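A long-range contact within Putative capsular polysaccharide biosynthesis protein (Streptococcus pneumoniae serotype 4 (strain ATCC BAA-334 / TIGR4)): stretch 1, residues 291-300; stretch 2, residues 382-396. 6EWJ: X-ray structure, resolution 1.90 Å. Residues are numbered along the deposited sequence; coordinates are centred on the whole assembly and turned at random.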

ATOM      1  N   ILE A 291      31.998  -8.677   8.412  1.00 30.46           N
ATOM      2  CA  ILE A 291      32.314  -7.313   7.972  1.00 29.68           C
ATOM      3  C   ILE A 291      32.402  -6.393   9.181  1.00 28.78           C
ATOM      4  O   ILE A 291      33.316  -5.585   9.251  1.00 29.32           O
ATOM      5  CB  ILE A 291      31.287  -6.760   6.954  1.00 29.19           C
ATOM      6  CG1 ILE A 291      31.397  -7.546   5.641  1.00 29.72           C
ATOM      7  CG2 ILE A 291      31.511  -5.264   6.682  1.00 28.93           C
ATOM      8  CD1 ILE A 291      30.172  -7.468   4.791  1.00 28.75           C
ATOM      9  N   VAL A 292      31.452  -6.497  10.110  1.00 27.75           N
ATOM     10  CA  VAL A 292      31.439  -5.608  11.276  1.00 27.83           C
ATOM     11  C   VAL A 292      32.673  -5.828  12.129  1.00 29.42           C
ATOM     12  O   VAL A 292      33.330  -4.872  12.535  1.00 29.10           O
ATOM     13  CB  VAL A 292      30.144  -5.714  12.107  1.00 26.99           C
ATOM     14  CG1 VAL A 292      30.281  -5.059  13.465  1.00 26.52           C
ATOM     15  CG2 VAL A 292      28.984  -5.033  11.355  1.00 26.43           C
ATOM     16  N   ASP A 293      33.027  -7.089  12.355  1.00 30.43           N
ATOM     17  CA  ASP A 293      34.240  -7.378  13.124  1.00 32.37           C
ATOM     18  C   ASP A 293      35.482  -6.788  12.446  1.00 33.63           C
ATOM     19  O   ASP A 293      36.385  -6.323  13.127  1.00 33.08           O
ATOM     20  CB  ASP A 293      34.393  -8.884  13.374  1.00 33.47           C
ATOM     21  CG  ASP A 293      33.292  -9.442  14.267  1.00 33.46           C
ATOM     22  OD1 ASP A 293      32.642  -8.679  15.023  1.00 33.46           O
ATOM     23  OD2 ASP A 293      33.086 -10.668  14.220  1.00 34.26           O
ATOM     24  N   ARG A 294      35.538  -6.853  11.106  1.00 34.40           N
ATOM     25  CA  ARG A 294      36.696  -6.327  10.357  1.00 35.75           C
ATOM     26  C   ARG A 294      36.760  -4.794  10.494  1.00 34.67           C
ATOM     27  O   ARG A 294      37.818  -4.222  10.809  1.00 34.44           O
ATOM     28  CB  ARG A 294      36.648  -6.796   8.892  1.00 36.59           C
ATOM     29  CG  ARG A 294      37.799  -6.323   8.023  1.00 38.64           C
ATOM     30  CD  ARG A 294      37.664  -6.817   6.603  1.00 39.62           C
ATOM     31  NE  ARG A 294      38.091  -8.199   6.543  1.00 41.82           N
ATOM     32  CZ  ARG A 294      39.338  -8.628   6.328  1.00 44.00           C
ATOM     33  NH1 ARG A 294      40.346  -7.792   6.077  1.00 44.71           N
ATOM     34  NH2 ARG A 294      39.568  -9.918   6.343  1.00 45.63           N
ATOM     35  N   TYR A 295      35.608  -4.139  10.333  1.00 32.34           N
ATOM     36  CA  TYR A 295      35.532  -2.690  10.582  1.00 31.54           C
ATOM     37  C   TYR A 295      35.949  -2.339  12.029  1.00 31.05           C
ATOM     38  O   TYR A 295      36.770  -1.442  12.264  1.00 31.59           O
ATOM     39  CB  TYR A 295      34.092  -2.170  10.355  1.00 30.10           C
ATOM     40  CG  TYR A 295      33.623  -1.773   8.958  1.00 30.13           C
ATOM     41  CD1 TYR A 295      34.437  -1.062   8.087  1.00 31.14           C
ATOM     42  CD2 TYR A 295      32.296  -2.011   8.572  1.00 29.04           C
ATOM     43  CE1 TYR A 295      33.963  -0.645   6.835  1.00 31.28           C
ATOM     44  CE2 TYR A 295      31.805  -1.597   7.327  1.00 29.39           C
ATOM     45  CZ  TYR A 295      32.641  -0.919   6.455  1.00 30.24           C
ATOM     46  OH  TYR A 295      32.163  -0.468   5.255  1.00 29.93           O
ATOM     47  N   ASP A 296      35.327  -3.030  12.984  1.00 30.22           N
ATOM     48  CA  ASP A 296      35.611  -2.818  14.400  1.00 30.78           C
ATOM     49  C   ASP A 296      37.108  -2.930  14.697  1.00 31.86           C
ATOM     50  O   ASP A 296      37.651  -2.035  15.346  1.00 32.26           O
ATOM     51  CB  ASP A 296      34.846  -3.782  15.292  1.00 30.64           C
ATOM     52  CG  ASP A 296      33.357  -3.474  15.378  1.00 29.66           C
ATOM     53  OD1 ASP A 296      32.859  -2.386  14.915  1.00 28.59           O
ATOM     54  OD2 ASP A 296      32.658  -4.361  15.912  1.00 29.12           O
ATOM     55  N   SER A 297      37.784  -3.973  14.226  1.00 32.67           N
ATOM     56  CA  SER A 297      39.251  -4.072  14.494  1.00 34.75           C
ATOM     57  C   SER A 297      40.006  -2.965  13.765  1.00 34.75           C
ATOM     58  O   SER A 297      40.895  -2.364  14.313  1.00 34.56           O
ATOM     59  CB  SER A 297      39.858  -5.429  14.130  1.00 36.58           C
ATOM     60  OG  SER A 297      38.984  -6.519  14.430  1.00 36.66           O
ATOM     61  N   GLY A 298      39.579  -2.653  12.539  1.00 34.59           N
ATOM     62  CA  GLY A 298      40.153  -1.543  11.766  1.00 35.12           C
ATOM     63  C   GLY A 298      40.087  -0.155  12.412  1.00 34.39           C
ATOM     64  O   GLY A 298      41.066   0.591  12.369  1.00 35.05           O
ATOM     65  N   PHE A 299      38.960   0.158  13.046  1.00 33.34           N
ATOM     66  CA  PHE A 299      38.734   1.454  13.677  1.00 33.03           C
ATOM     67  C   PHE A 299      39.192   1.546  15.141  1.00 33.75           C
ATOM     68  O   PHE A 299      39.179   2.626  15.695  1.00 34.16           O
ATOM     69  CB  PHE A 299      37.264   1.877  13.534  1.00 31.98           C
ATOM     70  CG  PHE A 299      36.838   2.078  12.097  1.00 31.64           C
ATOM     71  CD1 PHE A 299      37.616   2.860  11.231  1.00 32.30           C
ATOM     72  CD2 PHE A 299      35.682   1.492  11.603  1.00 30.64           C
ATOM     73  CE1 PHE A 299      37.238   3.040   9.912  1.00 32.19           C
ATOM     74  CE2 PHE A 299      35.313   1.657  10.271  1.00 30.39           C
ATOM     75  CZ  PHE A 299      36.087   2.421   9.432  1.00 31.17           C
ATOM     76  N   ALA A 300      39.571   0.419  15.740  1.00 34.10           N
ATOM     77  CA  ALA A 300      40.052   0.368  17.137  1.00 34.18           C
ATOM     78  C   ALA A 300      41.154   1.379  17.376  1.00 34.60           C
ATOM     79  O   ALA A 300      42.085   1.496  16.562  1.00 35.53           O
ATOM     80  CB  ALA A 300      40.537  -1.014  17.467  1.00 35.09           C
ATOM     81  N   THR A 382      27.463   6.939   8.362  1.00 20.40           N
ATOM     82  CA  THR A 382      27.192   5.557   8.161  1.00 20.76           C
ATOM     83  C   THR A 382      28.002   5.056   6.978  1.00 21.45           C
ATOM     84  O   THR A 382      27.895   5.588   5.871  1.00 21.44           O
ATOM     85  CB  THR A 382      25.701   5.300   7.918  1.00 20.03           C
ATOM     86  OG1 THR A 382      24.945   6.063   8.835  1.00 19.95           O
ATOM     87  CG2 THR A 382      25.351   3.856   8.105  1.00 19.91           C
ATOM     88  N   LEU A 383      28.804   4.022   7.224  1.00 22.02           N
ATOM     89  CA  LEU A 383      29.567   3.345   6.175  1.00 22.83           C
ATOM     90  C   LEU A 383      28.786   2.191   5.624  1.00 22.37           C
ATOM     91  O   LEU A 383      27.929   1.678   6.335  1.00 21.41           O
ATOM     92  CB  LEU A 383      30.879   2.789   6.736  1.00 23.86           C
ATOM     93  CG  LEU A 383      31.789   3.792   7.459  1.00 24.60           C
ATOM     94  CD1 LEU A 383      33.032   3.076   7.957  1.00 25.38           C
ATOM     95  CD2 LEU A 383      32.155   4.959   6.570  1.00 25.34           C
ATOM     96  N   PRO A 384      29.092   1.774   4.374  1.00 22.87           N
ATOM     97  CA  PRO A 384      28.382   0.704   3.737  1.00 22.83           C
ATOM     98  C   PRO A 384      28.479  -0.606   4.557  1.00 23.04           C
ATOM     99  O   PRO A 384      29.549  -0.915   5.113  1.00 23.67           O
ATOM    100  CB  PRO A 384      29.125   0.549   2.407  1.00 23.80           C
ATOM    101  CG  PRO A 384      29.590   1.903   2.097  1.00 24.12           C
ATOM    102  CD  PRO A 384      30.072   2.375   3.450  1.00 23.94           C
ATOM    103  N   LEU A 385      27.353  -1.289   4.687  1.00 22.79           N
ATOM    104  CA  LEU A 385      27.290  -2.612   5.356  1.00 23.46           C
ATOM    105  C   LEU A 385      26.223  -3.439   4.655  1.00 24.27           C
ATOM    106  O   LEU A 385      25.025  -3.270   4.895  1.00 23.80           O
ATOM    107  CB  LEU A 385      26.968  -2.482   6.839  1.00 22.83           C
ATOM    108  CG  LEU A 385      26.957  -3.776   7.679  1.00 23.18           C
ATOM    109  CD1 LEU A 385      28.247  -4.542   7.570  1.00 23.91           C
ATOM    110  CD2 LEU A 385      26.644  -3.474   9.135  1.00 22.97           C
ATOM    111  N   HIS A 386      26.691  -4.308   3.762  1.00 25.80           N
ATOM    112  CA  HIS A 386      25.840  -5.174   3.001  1.00 26.26           C
ATOM    113  C   HIS A 386      26.705  -6.323   2.498  1.00 27.96           C
ATOM    114  O   HIS A 386      27.947  -6.272   2.551  1.00 28.11           O
ATOM    115  CB  HIS A 386      25.239  -4.405   1.818  1.00 25.90           C
ATOM    116  CG  HIS A 386      26.252  -3.724   0.949  1.00 27.23           C
ATOM    117  ND1 HIS A 386      26.938  -4.371  -0.057  1.00 28.78           N
ATOM    118  CD2 HIS A 386      26.689  -2.442   0.926  1.00 27.46           C
ATOM    119  CE1 HIS A 386      27.738  -3.515  -0.671  1.00 29.44           C
ATOM    120  NE2 HIS A 386      27.616  -2.338  -0.080  1.00 28.31           N
ATOM    121  N   THR A 387      26.030  -7.322   1.934  1.00 29.26           N
ATOM    122  CA  THR A 387      26.681  -8.613   1.662  1.00 31.09           C
ATOM    123  C   THR A 387      27.346  -8.713   0.292  1.00 32.75           C
ATOM    124  O   THR A 387      27.840  -9.761  -0.055  1.00 33.75           O
ATOM    125  CB  THR A 387      25.656  -9.733   1.838  1.00 31.32           C
ATOM    126  OG1 THR A 387      24.440  -9.377   1.162  1.00 30.05           O
ATOM    127  CG2 THR A 387      25.372  -9.903   3.321  1.00 30.91           C
ATOM    128  N   LYS A 388      27.296  -7.639  -0.498  1.00 32.91           N
ATOM    129  CA  LYS A 388      28.079  -7.528  -1.714  1.00 34.92           C
ATOM    130  C   LYS A 388      29.459  -6.886  -1.502  1.00 35.47           C
ATOM    131  O   LYS A 388      30.267  -6.872  -2.427  1.00 36.61           O
ATOM    132  CB  LYS A 388      27.292  -6.746  -2.785  1.00 36.10           C
ATOM    133  CG  LYS A 388      25.858  -7.246  -3.031  1.00 35.77           C
ATOM    134  CD  LYS A 388      25.819  -8.603  -3.704  1.00 37.24           C
ATOM    135  CE  LYS A 388      26.143  -8.542  -5.183  1.00 38.32           C
ATOM    136  NZ  LYS A 388      25.890  -9.884  -5.785  1.00 38.99           N
ATOM    137  N   LEU A 389      29.742  -6.393  -0.299  1.00 34.57           N
ATOM    138  CA  LEU A 389      31.081  -5.877   0.030  1.00 36.17           C
ATOM    139  C   LEU A 389      32.132  -6.999   0.053  1.00 37.65           C
ATOM    140  O   LEU A 389      31.951  -7.997   0.740  1.00 38.23           O
ATOM    141  CB  LEU A 389      31.100  -5.217   1.413  1.00 35.53           C
ATOM    142  CG  LEU A 389      30.412  -3.877   1.602  1.00 35.02           C
ATOM    143  CD1 LEU A 389      30.414  -3.514   3.081  1.00 34.69           C
ATOM    144  CD2 LEU A 389      31.099  -2.797   0.784  1.00 35.65           C
ATOM    145  N   SER A 390      33.218  -6.819  -0.681  1.00 38.87           N
ATOM    146  CA  SER A 390      34.385  -7.683  -0.535  1.00 40.68           C
ATOM    147  C   SER A 390      35.223  -7.247   0.687  1.00 40.26           C
ATOM    148  O   SER A 390      35.188  -6.088   1.106  1.00 38.70           O
ATOM    149  CB  SER A 390      35.257  -7.600  -1.785  1.00 42.30           C
ATOM    150  OG  SER A 390      35.832  -6.301  -1.901  1.00 43.48           O
ATOM    151  N   ASP A 391      36.021  -8.173   1.204  1.00 41.18           N
ATOM    152  CA  ASP A 391      37.017  -7.842   2.227  1.00 41.57           C
ATOM    153  C   ASP A 391      37.970  -6.706   1.797  1.00 42.54           C
ATOM    154  O   ASP A 391      38.268  -5.831   2.598  1.00 42.95           O
ATOM    155  CB  ASP A 391      37.774  -9.102   2.659  1.00 42.57           C
ATOM    156  CG  ASP A 391      36.890 -10.078   3.437  1.00 41.56           C
ATOM    157  OD1 ASP A 391      35.807  -9.672   3.923  1.00 40.41           O
ATOM    158  OD2 ASP A 391      37.239 -11.255   3.543  1.00 41.76           O
ATOM    159  N   GLU A 392      38.395  -6.701   0.538  1.00 43.63           N
ATOM    160  CA  GLU A 392      39.305  -5.681  -0.001  1.00 45.29           C
ATOM    161  C   GLU A 392      38.656  -4.286   0.049  1.00 43.65           C
ATOM    162  O   GLU A 392      39.297  -3.298   0.386  1.00 44.57           O
ATOM    163  CB  GLU A 392      39.716  -6.013  -1.443  1.00 47.41           C
ATOM    164  CG  GLU A 392      40.618  -7.235  -1.600  1.00 49.72           C
ATOM    165  CD  GLU A 392      39.893  -8.603  -1.634  1.00 50.41           C
ATOM    166  OE1 GLU A 392      38.648  -8.711  -1.420  1.00 48.33           O
ATOM    167  OE2 GLU A 392      40.612  -9.602  -1.864  1.00 52.66           O
ATOM    168  N   GLU A 393      37.375  -4.226  -0.286  1.00 41.49           N
ATOM    169  CA  GLU A 393      36.607  -2.976  -0.183  1.00 39.69           C
ATOM    170  C   GLU A 393      36.487  -2.478   1.264  1.00 37.78           C
ATOM    171  O   GLU A 393      36.683  -1.292   1.528  1.00 37.07           O
ATOM    172  CB  GLU A 393      35.227  -3.160  -0.798  1.00 38.54           C
ATOM    173  CG  GLU A 393      35.279  -3.257  -2.319  1.00 39.62           C
ATOM    174  CD  GLU A 393      33.964  -3.651  -2.958  1.00 38.44           C
ATOM    175  OE1 GLU A 393      33.073  -4.228  -2.293  1.00 38.18           O
ATOM    176  OE2 GLU A 393      33.803  -3.351  -4.140  1.00 39.32           O
ATOM    177  N   VAL A 394      36.193  -3.390   2.183  1.00 36.53           N
ATOM    178  CA  VAL A 394      36.107  -3.055   3.600  1.00 35.66           C
ATOM    179  C   VAL A 394      37.468  -2.478   4.087  1.00 36.69           C
ATOM    180  O   VAL A 394      37.508  -1.434   4.735  1.00 34.96           O
ATOM    181  CB  VAL A 394      35.650  -4.247   4.484  1.00 35.18           C
ATOM    182  CG1 VAL A 394      35.646  -3.857   5.960  1.00 34.67           C
ATOM    183  CG2 VAL A 394      34.247  -4.727   4.118  1.00 34.09           C
ATOM    184  N   ASP A 395      38.556  -3.155   3.731  1.00 38.82           N
ATOM    185  CA  ASP A 395      39.918  -2.697   4.073  1.00 40.52           C
ATOM    186  C   ASP A 395      40.189  -1.316   3.499  1.00 40.71           C
ATOM    187  O   ASP A 395      40.735  -0.447   4.180  1.00 41.46           O
ATOM    188  CB  ASP A 395      40.970  -3.692   3.591  1.00 42.47           C
ATOM    189  CG  ASP A 395      40.946  -4.993   4.384  1.00 42.94           C
ATOM    190  OD1 ASP A 395      40.267  -5.086   5.438  1.00 42.21           O
ATOM    191  OD2 ASP A 395      41.621  -5.938   3.958  1.00 45.39           O
ATOM    192  N   TYR A 396      39.771  -1.119   2.257  1.00 40.20           N
ATOM    193  CA  TYR A 396      39.876   0.187   1.606  1.00 39.93           C
ATOM    194  C   TYR A 396      39.063   1.276   2.324  1.00 37.45           C
ATOM    195  O   TYR A 396      39.579   2.372   2.535  1.00 37.63           O
ATOM    196  CB  TYR A 396      39.469   0.071   0.135  1.00 40.34           C
ATOM    197  CG  TYR A 396      39.499   1.384  -0.598  1.00 41.05           C
ATOM    198  CD1 TYR A 396      40.704   1.962  -0.987  1.00 42.60           C
ATOM    199  CD2 TYR A 396      38.303   2.053  -0.912  1.00 40.36           C
ATOM    200  CE1 TYR A 396      40.731   3.175  -1.674  1.00 43.04           C
ATOM    201  CE2 TYR A 396      38.312   3.251  -1.594  1.00 40.51           C
ATOM    202  CZ  TYR A 396      39.524   3.814  -1.972  1.00 42.06           C
ATOM    203  OH  TYR A 396      39.523   5.008  -2.641  1.00 41.79           O
TER

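Tyr295 is held on three sides by stretch 2: Leu383 CD1 lies over one face of its ring, Val394 CG1 over the opposite face, and the carbonyl oxygen of Pro384 sits at the edge, near the ring plane. The CA-to-CB bond of Tyr295 points sideways, but the ring carries the hydroxyl across to the loop, where OH donates a hydrogen bond to Pro384 O at 2.7 Å. The buried phenol is thereby satisfied by a backbone acceptor. Val394 CG1 stands 4.0 Å from the centroid of the Tyr295 ring and 24° off its normal, a CH-pi contact over the face; on the other face, Tyr295 CE1 and Leu383 CD1 are 4.0 Å apart. The same Leu383 methyl also serves the next turn of the helix, with Phe299 CZ 3.5 Å from Leu383 CD1.

Helix 291-299 and helix 391-396 run in roughly the same direction, their axes 28° apart and 10.0 Å at closest approach. Val394, with Val394 CA 7.0 Å from Tyr295 CA, points toward the first helix and fills the space between them. Its two methyls have different neighbours: CG1 meets the tyrosine ring, while Val394 CG2 packs against Ile291 CG2 at 3.8 Å. Ile291 also points toward stretch 2 and spans helix and loop, with its CG2 3.5 Å from Leu385 CD1 and its CD1 3.4 Å from His386 O. Leu385 continues this apolar patch, its CD2 lying 3.6 Å from Val292 CG2.

At the more exposed margin, Arg294 answers two acids one helical turn apart. Its NH1 donates to Asp395 OD1 at 2.8 Å, with an N-H...acceptor angle of 159°; the carboxylate oxygen is near the guanidinium plane, so charge and hydrogen-bond direction agree. Asp391 is placed differently. Its OD1 is 3.8 Å from Arg294 NE but well out of the guanidinium plane, with Asp391 CG over one face, making this a long salt bridge of charges alone. The aliphatic part of the arginine covers the valine, with Arg294 CD 3.6 Å from Val394 CG1.

Stretch 2 braces the start of its own helix. Ser390 OG accepts from Glu393 N at 3.0 Å, capping the N terminus, and Glu393 OE1 accepts from Ser390 N at 3.1 Å in return. This reciprocal pair follows the type I turn from His386 to Leu389, which leads the chain from the loop into the helix that bears Val394.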